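Local coordinates for protein putative alpha-L-fucosidase (Bacteroides thetaiotaomicron, PDB 4H41) that probably hydrolyses alpha-L-fucosidic linkages of host glycans, as a putative alpha-L-fucosidase with a TIM-barrel fold, at residues B[35-40]-B[308-313]; B[58-63]-B[112-117]. All coordinates share one frame; numbering follows the deposited sequence.

Contact 1: residues B[35-40]-B[308-313]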
ATOM      1  N   THR B  35       2.504 -20.882 -17.072  1.00 14.31           N
ATOM      2  CA  THR B  35       3.669 -21.762 -17.072  1.00 16.19           C
ATOM      3  C   THR B  35       4.988 -20.980 -17.114  1.00 19.90           C
ATOM      4  O   THR B  35       6.046 -21.579 -17.194  1.00 18.39           O
ATOM      5  CB  THR B  35       3.595 -22.774 -18.220  1.00 22.05           C
ATOM      6  OG1 THR B  35       3.577 -22.047 -19.448  1.00 20.19           O
ATOM      7  CG2 THR B  35       2.421 -23.746 -18.070  1.00 23.68           C
ATOM      8  N   GLY B  36       4.919 -19.672 -16.992  1.00 18.08           N
ATOM      9  CA  GLY B  36       6.092 -18.827 -16.878  1.00 17.37           C
ATOM     10  C   GLY B  36       5.842 -17.639 -15.992  1.00 18.46           C
ATOM     11  O   GLY B  36       4.697 -17.199 -15.805  1.00 16.72           O
ATOM     12  N   THR B  37       6.926 -17.113 -15.367  1.00 15.77           N
ATOM     13  CA  THR B  37       6.813 -15.898 -14.597  1.00 16.24           C
ATOM     14  C   THR B  37       8.024 -15.057 -14.790  1.00 18.16           C
ATOM     15  O   THR B  37       9.139 -15.575 -14.963  1.00 17.20           O
ATOM     16  CB  THR B  37       6.591 -16.156 -13.093  1.00 20.81           C
ATOM     17  OG1 THR B  37       6.397 -14.898 -12.420  1.00 18.37           O
ATOM     18  CG2 THR B  37       7.706 -16.919 -12.458  1.00 18.84           C
ATOM     19  N   PHE B  38       7.805 -13.747 -14.744  1.00 15.29           N
ATOM     20  CA  PHE B  38       8.894 -12.815 -14.600  1.00 15.43           C
ATOM     21  C   PHE B  38       9.445 -12.945 -13.212  1.00 19.28           C
ATOM     22  O   PHE B  38       8.763 -13.400 -12.278  1.00 16.31           O
ATOM     23  CB  PHE B  38       8.484 -11.377 -14.849  1.00 14.99           C
ATOM     24  CG  PHE B  38       8.228 -11.114 -16.311  1.00 17.24           C
ATOM     25  CD1 PHE B  38       9.277 -10.818 -17.175  1.00 17.04           C
ATOM     26  CD2 PHE B  38       6.951 -11.210 -16.839  1.00 19.75           C
ATOM     27  CE1 PHE B  38       9.041 -10.547 -18.519  1.00 18.84           C
ATOM     28  CE2 PHE B  38       6.714 -10.950 -18.200  1.00 21.77           C
ATOM     29  CZ  PHE B  38       7.763 -10.642 -19.035  1.00 19.36           C
ATOM     30  N   LEU B  39      10.686 -12.537 -13.092  1.00 15.96           N
ATOM     31  CA  LEU B  39      11.438 -12.355 -11.864  1.00 16.75           C
ATOM     32  C   LEU B  39      11.672 -10.867 -11.877  1.00 21.13           C
ATOM     33  O   LEU B  39      12.433 -10.404 -12.725  1.00 20.01           O
ATOM     34  CB  LEU B  39      12.755 -13.164 -11.880  1.00 18.33           C
ATOM     35  CG  LEU B  39      12.659 -14.649 -12.169  1.00 21.19           C
ATOM     36  CD1 LEU B  39      14.023 -15.198 -12.508  1.00 21.96           C
ATOM     37  CD2 LEU B  39      12.032 -15.380 -11.022  1.00 19.27           C
ATOM     38  N   ASP B  40      11.057 -10.098 -10.964  1.00 16.08           N
ATOM     39  CA  ASP B  40      11.063  -8.648 -11.043  1.00 16.66           C
ATOM     40  C   ASP B  40      12.345  -8.014 -10.536  1.00 19.53           C
ATOM     41  O   ASP B  40      12.365  -7.335  -9.507  1.00 22.19           O
ATOM     42  CB  ASP B  40       9.854  -8.076 -10.308  1.00 18.33           C
ATOM     43  CG  ASP B  40       9.663  -6.590 -10.562  1.00 22.47           C
ATOM     44  OD1 ASP B  40       9.994  -6.126 -11.680  1.00 22.21           O
ATOM     45  OD2 ASP B  40       9.166  -5.904  -9.656  1.00 23.28           O
ATOM     46  N   ALA B 308       0.864 -18.918 -21.327  1.00 17.26           N
ATOM     47  CA  ALA B 308       0.573 -17.803 -20.416  1.00 16.61           C
ATOM     48  C   ALA B 308       1.750 -17.654 -19.471  1.00 18.52           C
ATOM     49  O   ALA B 308       2.214 -18.625 -18.871  1.00 16.88           O
ATOM     50  CB  ALA B 308      -0.712 -18.006 -19.644  1.00 17.33           C
ATOM     51  N   ILE B 309       2.231 -16.442 -19.347  1.00 15.08           N
ATOM     52  CA  ILE B 309       3.252 -16.081 -18.371  1.00 15.40           C
ATOM     53  C   ILE B 309       2.607 -15.027 -17.482  1.00 16.67           C
ATOM     54  O   ILE B 309       1.544 -14.512 -17.824  1.00 17.43           O
ATOM     55  CB  ILE B 309       4.577 -15.618 -19.028  1.00 18.51           C
ATOM     56  CG1 ILE B 309       4.420 -14.241 -19.727  1.00 17.12           C
ATOM     57  CG2 ILE B 309       5.082 -16.706 -19.997  1.00 19.13           C
ATOM     58  CD1 ILE B 309       5.736 -13.685 -20.299  1.00 23.08           C
ATOM     59  N   THR B 310       3.242 -14.659 -16.365  1.00 15.08           N
ATOM     60  CA  THR B 310       2.689 -13.614 -15.522  1.00 13.95           C
ATOM     61  C   THR B 310       3.750 -12.689 -14.988  1.00 18.15           C
ATOM     62  O   THR B 310       4.856 -13.121 -14.650  1.00 16.70           O
ATOM     63  CB  THR B 310       1.905 -14.252 -14.313  1.00 17.08           C
ATOM     64  OG1 THR B 310       1.237 -13.237 -13.550  1.00 18.84           O
ATOM     65  CG2 THR B 310       2.811 -15.036 -13.349  1.00 15.22           C
ATOM     66  N   PHE B 311       3.387 -11.429 -14.890  1.00 15.30           N
ATOM     67  CA  PHE B 311       4.037 -10.436 -14.034  1.00 14.28           C
ATOM     68  C   PHE B 311       3.094 -10.366 -12.825  1.00 17.97           C
ATOM     69  O   PHE B 311       1.994  -9.835 -12.957  1.00 14.95           O
ATOM     70  CB  PHE B 311       4.229  -9.082 -14.706  1.00 15.74           C
ATOM     71  CG  PHE B 311       5.077  -8.163 -13.860  1.00 16.62           C
ATOM     72  CD1 PHE B 311       4.523  -7.469 -12.798  1.00 16.62           C
ATOM     73  CD2 PHE B 311       6.457  -8.132 -14.014  1.00 17.76           C
ATOM     74  CE1 PHE B 311       5.310  -6.734 -11.932  1.00 17.16           C
ATOM     75  CE2 PHE B 311       7.250  -7.376 -13.158  1.00 19.54           C
ATOM     76  CZ  PHE B 311       6.670  -6.672 -12.127  1.00 17.57           C
ATOM     77  N   GLU B 312       3.447 -10.909 -11.657  1.00 15.59           N
ATOM     78  CA  GLU B 312       4.705 -11.562 -11.300  1.00 14.32           C
ATOM     79  C   GLU B 312       4.432 -12.507 -10.162  1.00 15.72           C
ATOM     80  O   GLU B 312       3.792 -12.102  -9.190  1.00 16.80           O
ATOM     81  CB  GLU B 312       5.749 -10.509 -10.880  1.00 16.62           C
ATOM     82  CG  GLU B 312       7.149 -11.077 -10.713  1.00 22.84           C
ATOM     83  CD  GLU B 312       7.841 -10.902  -9.369  1.00 23.52           C
ATOM     84  OE1 GLU B 312       7.138 -10.631  -8.374  1.00 20.66           O
ATOM     85  OE2 GLU B 312       9.081 -11.069  -9.301  1.00 20.43           O
ATOM     86  N   PHE B 313       4.896 -13.721 -10.262  1.00 14.03           N
ATOM     87  CA  PHE B 313       4.585 -14.725  -9.243  1.00 13.59           C
ATOM     88  C   PHE B 313       5.040 -14.337  -7.845  1.00 17.51           C
ATOM     89  O   PHE B 313       4.226 -14.425  -6.907  1.00 13.08           O
ATOM     90  CB  PHE B 313       5.186 -16.065  -9.612  1.00 13.43           C
ATOM     91  CG  PHE B 313       4.916 -17.161  -8.624  1.00 13.58           C
ATOM     92  CD1 PHE B 313       5.787 -17.395  -7.567  1.00 15.23           C
ATOM     93  CD2 PHE B 313       3.823 -17.994  -8.770  1.00 14.91           C
ATOM     94  CE1 PHE B 313       5.524 -18.393  -6.632  1.00 16.35           C
ATOM     95  CE2 PHE B 313       3.547 -18.972  -7.816  1.00 17.69           C
ATOM     96  CZ  PHE B 313       4.412 -19.177  -6.765  1.00 15.99           C
TER
HETATM   97  O   HOH W   1       0.991 -21.678 -20.409  1.00 16.30           O

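Contact 2: residues B[58-63]-B[112-117]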
ATOM      1  N   LEU B  58      13.001 -21.308  -2.051  1.00 17.22           N
ATOM      2  CA  LEU B  58      11.640 -21.681  -1.638  1.00 17.66           C
ATOM      3  C   LEU B  58      10.592 -21.177  -2.652  1.00 20.17           C
ATOM      4  O   LEU B  58       9.647 -21.898  -2.974  1.00 19.44           O
ATOM      5  CB  LEU B  58      11.364 -21.128  -0.243  1.00 17.63           C
ATOM      6  CG  LEU B  58       9.958 -21.314   0.324  1.00 25.02           C
ATOM      7  CD1 LEU B  58       9.623 -22.802   0.453  1.00 28.81           C
ATOM      8  CD2 LEU B  58       9.821 -20.624   1.705  1.00 29.69           C
ATOM      9  N   ASP B  59      10.779 -19.972  -3.206  1.00 17.13           N
ATOM     10  CA  ASP B  59       9.826 -19.493  -4.207  1.00 16.66           C
ATOM     11  C   ASP B  59       9.861 -20.331  -5.456  1.00 18.00           C
ATOM     12  O   ASP B  59       8.793 -20.602  -6.024  1.00 19.03           O
ATOM     13  CB  ASP B  59      10.016 -18.001  -4.587  1.00 16.57           C
ATOM     14  CG  ASP B  59       8.697 -17.288  -4.434  1.00 21.68           C
ATOM     15  OD1 ASP B  59       8.027 -17.512  -3.415  1.00 19.30           O
ATOM     16  OD2 ASP B  59       8.322 -16.527  -5.355  1.00 16.87           O
ATOM     17  N   PHE B  60      11.028 -20.797  -5.864  1.00 16.48           N
ATOM     18  CA  PHE B  60      11.113 -21.664  -7.044  1.00 15.47           C
ATOM     19  C   PHE B  60      10.348 -22.975  -6.787  1.00 18.37           C
ATOM     20  O   PHE B  60       9.743 -23.536  -7.711  1.00 18.87           O
ATOM     21  CB  PHE B  60      12.557 -21.925  -7.436  1.00 17.66           C
ATOM     22  CG  PHE B  60      13.109 -20.927  -8.441  1.00 18.36           C
ATOM     23  CD1 PHE B  60      13.273 -19.583  -8.096  1.00 20.83           C
ATOM     24  CD2 PHE B  60      13.488 -21.334  -9.717  1.00 20.70           C
ATOM     25  CE1 PHE B  60      13.776 -18.656  -9.015  1.00 22.15           C
ATOM     26  CE2 PHE B  60      14.034 -20.414 -10.624  1.00 23.21           C
ATOM     27  CZ  PHE B  60      14.214 -19.092 -10.248  1.00 21.85           C
ATOM     28  N   GLN B  61      10.368 -23.476  -5.538  1.00 18.55           N
ATOM     29  CA  GLN B  61       9.586 -24.655  -5.160  1.00 17.78           C
ATOM     30  C   GLN B  61       8.076 -24.388  -5.286  1.00 22.94           C
ATOM     31  O   GLN B  61       7.357 -25.250  -5.811  1.00 20.36           O
ATOM     32  CB  GLN B  61       9.900 -25.090  -3.733  1.00 19.02           C
ATOM     33  CG  GLN B  61      11.320 -25.592  -3.514  1.00 22.61           C
ATOM     34  CD  GLN B  61      11.522 -25.921  -2.074  1.00 32.70           C
ATOM     35  OE1 GLN B  61      10.750 -26.701  -1.508  1.00 34.25           O
ATOM     36  NE2 GLN B  61      12.581 -25.400  -1.455  1.00 29.81           N
ATOM     37  N   HIS B  62       7.613 -23.185  -4.866  1.00 18.98           N
ATOM     38  CA  HIS B  62       6.185 -22.815  -4.972  1.00 18.70           C
ATOM     39  C   HIS B  62       5.801 -22.715  -6.453  1.00 22.05           C
ATOM     40  O   HIS B  62       4.704 -23.115  -6.839  1.00 20.73           O
ATOM     41  CB  HIS B  62       5.842 -21.474  -4.235  1.00 18.41           C
ATOM     42  CG  HIS B  62       6.010 -21.493  -2.736  1.00 21.36           C
ATOM     43  ND1 HIS B  62       5.459 -22.504  -1.958  1.00 24.07           N
ATOM     44  CD2 HIS B  62       6.566 -20.572  -1.920  1.00 22.83           C
ATOM     45  CE1 HIS B  62       5.762 -22.204  -0.702  1.00 24.13           C
ATOM     46  NE2 HIS B  62       6.443 -21.051  -0.629  1.00 23.53           N
HETATM   47  N   MSE B  63       6.733 -22.238  -7.299  1.00 18.85           N
HETATM   48  CA  MSE B  63       6.501 -22.151  -8.745  1.00 16.58           C
HETATM   49  C   MSE B  63       6.400 -23.516  -9.366  1.00 19.82           C
HETATM   50  O   MSE B  63       5.485 -23.787 -10.139  1.00 18.95           O
HETATM   51  CB  MSE B  63       7.645 -21.384  -9.430  1.00 17.03           C
HETATM   52  CG  MSE B  63       7.720 -19.913  -9.089  1.00 18.47           C
HETATM   53 SE   MSE B  63       9.403 -19.257  -9.852  0.75 22.12          SE
HETATM   54  CE  MSE B  63       9.550 -17.610  -8.845  1.00 21.08           C
ATOM     55  N   TYR B 112      15.584 -26.731 -10.497  1.00 24.64           N
ATOM     56  CA  TYR B 112      14.156 -27.048 -10.632  1.00 24.83           C
ATOM     57  C   TYR B 112      13.740 -27.310 -12.069  1.00 26.90           C
ATOM     58  O   TYR B 112      12.551 -27.374 -12.348  1.00 26.40           O
ATOM     59  CB  TYR B 112      13.317 -25.924  -9.997  1.00 23.51           C
ATOM     60  CG  TYR B 112      13.527 -25.869  -8.502  1.00 24.21           C
ATOM     61  CD1 TYR B 112      12.966 -26.821  -7.671  1.00 27.62           C
ATOM     62  CD2 TYR B 112      14.381 -24.931  -7.931  1.00 22.84           C
ATOM     63  CE1 TYR B 112      13.235 -26.843  -6.312  1.00 29.64           C
ATOM     64  CE2 TYR B 112      14.631 -24.921  -6.566  1.00 23.50           C
ATOM     65  CZ  TYR B 112      14.077 -25.898  -5.759  1.00 29.26           C
ATOM     66  OH  TYR B 112      14.335 -25.946  -4.417  1.00 28.89           O
ATOM     67  N   ASN B 113      14.724 -27.552 -12.965  1.00 23.72           N
ATOM     68  CA  ASN B 113      14.538 -27.904 -14.354  1.00 23.43           C
ATOM     69  C   ASN B 113      13.604 -26.924 -15.072  1.00 27.42           C
ATOM     70  O   ASN B 113      12.609 -27.301 -15.696  1.00 29.10           O
ATOM     71  CB  ASN B 113      14.043 -29.348 -14.489  1.00 30.46           C
ATOM     72  CG  ASN B 113      14.281 -29.924 -15.878  1.00 45.74           C
ATOM     73  OD1 ASN B 113      15.288 -29.650 -16.531  1.00 50.86           O
ATOM     74  ND2 ASN B 113      13.363 -30.718 -16.377  1.00 37.39           N
HETATM   75  N   MSE B 114      13.946 -25.658 -14.987  1.00 21.93           N
HETATM   76  CA  MSE B 114      13.248 -24.580 -15.663  1.00 19.53           C
HETATM   77  C   MSE B 114      14.175 -23.918 -16.686  1.00 23.62           C
HETATM   78  O   MSE B 114      15.395 -24.020 -16.572  1.00 23.95           O
HETATM   79  CB  MSE B 114      12.747 -23.546 -14.645  1.00 19.62           C
HETATM   80  CG  MSE B 114      11.608 -24.078 -13.733  1.00 25.03           C
HETATM   81 SE   MSE B 114      11.320 -22.783 -12.436  0.75 29.87          SE
HETATM   82  CE  MSE B 114      10.174 -23.748 -11.253  1.00 26.51           C
ATOM     83  N   LYS B 115      13.598 -23.262 -17.692  1.00 22.35           N
ATOM     84  CA  LYS B 115      14.328 -22.443 -18.659  1.00 22.50           C
ATOM     85  C   LYS B 115      14.398 -21.019 -18.142  1.00 22.67           C
ATOM     86  O   LYS B 115      13.387 -20.468 -17.701  1.00 22.80           O
ATOM     87  CB  LYS B 115      13.665 -22.451 -20.035  1.00 25.15           C
ATOM     88  CG  LYS B 115      13.981 -23.708 -20.815  1.00 44.44           C
ATOM     89  CD  LYS B 115      13.578 -23.539 -22.276  1.00 48.25           C
ATOM     90  CE  LYS B 115      13.817 -24.721 -23.184  1.00 54.92           C
ATOM     91  NZ  LYS B 115      13.826 -26.065 -22.520  1.00 34.94           N
ATOM     92  N   PHE B 116      15.594 -20.444 -18.134  1.00 19.58           N
ATOM     93  CA  PHE B 116      15.818 -19.078 -17.717  1.00 17.41           C
ATOM     94  C   PHE B 116      15.939 -18.196 -18.964  1.00 20.53           C
ATOM     95  O   PHE B 116      16.714 -18.528 -19.866  1.00 20.45           O
ATOM     96  CB  PHE B 116      17.091 -18.973 -16.849  1.00 18.78           C
ATOM     97  CG  PHE B 116      17.514 -17.562 -16.524  1.00 20.08           C
ATOM     98  CD1 PHE B 116      18.435 -16.896 -17.320  1.00 22.83           C
ATOM     99  CD2 PHE B 116      17.027 -16.913 -15.405  1.00 20.89           C
ATOM    100  CE1 PHE B 116      18.890 -15.627 -16.974  1.00 22.99           C
ATOM    101  CE2 PHE B 116      17.439 -15.615 -15.096  1.00 21.43           C
ATOM    102  CZ  PHE B 116      18.406 -15.006 -15.851  1.00 20.79           C
ATOM    103  N   TYR B 117      15.197 -17.082 -18.990  1.00 18.23           N
ATOM    104  CA  TYR B 117      15.280 -16.058 -20.032  1.00 17.52           C
ATOM    105  C   TYR B 117      15.958 -14.816 -19.434  1.00 20.41           C
ATOM    106  O   TYR B 117      15.540 -14.333 -18.393  1.00 19.81           O
ATOM    107  CB  TYR B 117      13.917 -15.662 -20.587  1.00 18.08           C
ATOM    108  CG  TYR B 117      13.353 -16.607 -21.607  1.00 19.48           C
ATOM    109  CD1 TYR B 117      13.051 -17.925 -21.273  1.00 21.73           C
ATOM    110  CD2 TYR B 117      13.016 -16.165 -22.883  1.00 20.23           C
ATOM    111  CE1 TYR B 117      12.475 -18.793 -22.206  1.00 24.83           C
ATOM    112  CE2 TYR B 117      12.440 -17.023 -23.818  1.00 20.15           C
ATOM    113  CZ  TYR B 117      12.139 -18.323 -23.460  1.00 22.22           C
ATOM    114  OH  TYR B 117      11.555 -19.165 -24.360  1.00 28.05           O
TER

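Contact 1: residues B[35-40]-B[308-313]
Thr37 OG1 is gripped from both segments: it accepts the N-H of Phe313 (N to OG1 2.9 Å, 165° at the hydrogen) and donates, in the carbonyl plane, to a lone pair of Phe38 O in its own strand. With OG1 anti to its own backbone N (chi1 -176°), the hydroxyl meets the amide that opens helix 313-316. An alanine here would probably leave that amide without its acceptor and lose the packing of CG2 against Phe313 CB.

Glu312, N-cap of the same helix and preceded by a cis peptide, reaches back with OE2 to Asp40 N at 2.8 Å, while OE1 is held by His315. The two parallel strands are joined by Phe38 N to Thr310 O, Thr310 N to Gly36 O and Thr35 N to Ala308 O. Gly36 suits its place because a CB would run into Ile309 CG2. Inside the barrel, Phe38 CE2 lies 3.6 Å from Ile309 CD1. Just past the strand ends, the edge of the Phe311 ring meets Asp40 OD1 at CE2, while Asp40 OD2 is hydrogen-bonded to Ser43 OG.

Strands 34-39 and 307-310, first and last of eight, thereby close the barrel, and beyond their ladder side-chain oxygens satisfy backbone amides on both segments.

Contact 2: residues B[58-63]-B[112-117]
Phe60 and Tyr112 touch across the gap between helix 53-65 and the loop that leads into strand 115-119. CB of Phe60 sits 3.6 Å from CD2 of Tyr112 and almost as near CE2, while the Phe60 ring passes obliquely by the tyrosine. An aromatic suits each place: Phe60 is buried, its side chain also touching Tyr105 and Leu108 of helix 101-111, whereas Tyr112 is partly exposed and carries a hydroxyl to the outer end, where Asp57 takes it up.

The selenium contacts come next. Met114, a selenomethionine like Met63, keeps its chain extended beyond CG, which carries SE to the Phe60 ring. SE stands 3.8 Å from Phe60 CD2 and 4.8 Å from the ring centroid, a Met-aromatic contact made obliquely. Its methyl, CE, goes on to Phe60 O and to CB of Met63, 3.9 Å away. Met63 SE in turn lies over one face of the Phe60 ring, toward its rim. Long unbranched side chains suit these positions, since they can follow the outline of a ring.

Polar groups gather at the outer end. Gln61 CG comes within 3.2 Å of Tyr112 OH, and Gln61 N lies over one face of the tyrosine ring; the side-chain amide of Gln61 is turned 18° from the ring plane. Asp57 ties both polar ends, OD1 to Tyr112 OH and OD2 to Gln61 NE2. Tyr112 O is held by Lys64 NZ.

Asn113, at positive phi, is the C-prime residue of the Schellman motif that ends helix 101-111, and this turn starts the chain back toward the barrel. The chemistry is thus graded: aromatic and methionine side chains (here selenomethionine) join the buried part between helix and loop, and a shared carboxylate probably fixes the hydroxyl and amide at the outer end.

Contacts 1 and 2 belong to one TIM barrel, contact 1 in and just past its strands and contact 2 in the surrounding layer, their centres 11 Å apart. Along the chain, strand 34-39 is followed by helix 53-65, then strand 115-119, and strand 307-310 comes last, so both segments of contact 2 fall between those of contact 1. Contact 1 pairs the terminal strands near the centre of the molecule; contact 2, farther out, packs a helix on the lead-in to the third strand. The two touch directly: Phe313 rests on Asp59, His62 and Met63, and Thr37 CG2 lies 3.9 Å from Met63 SE. Helix 53-65 therefore bridges the barrel's closing seam and the lead-in to its third strand.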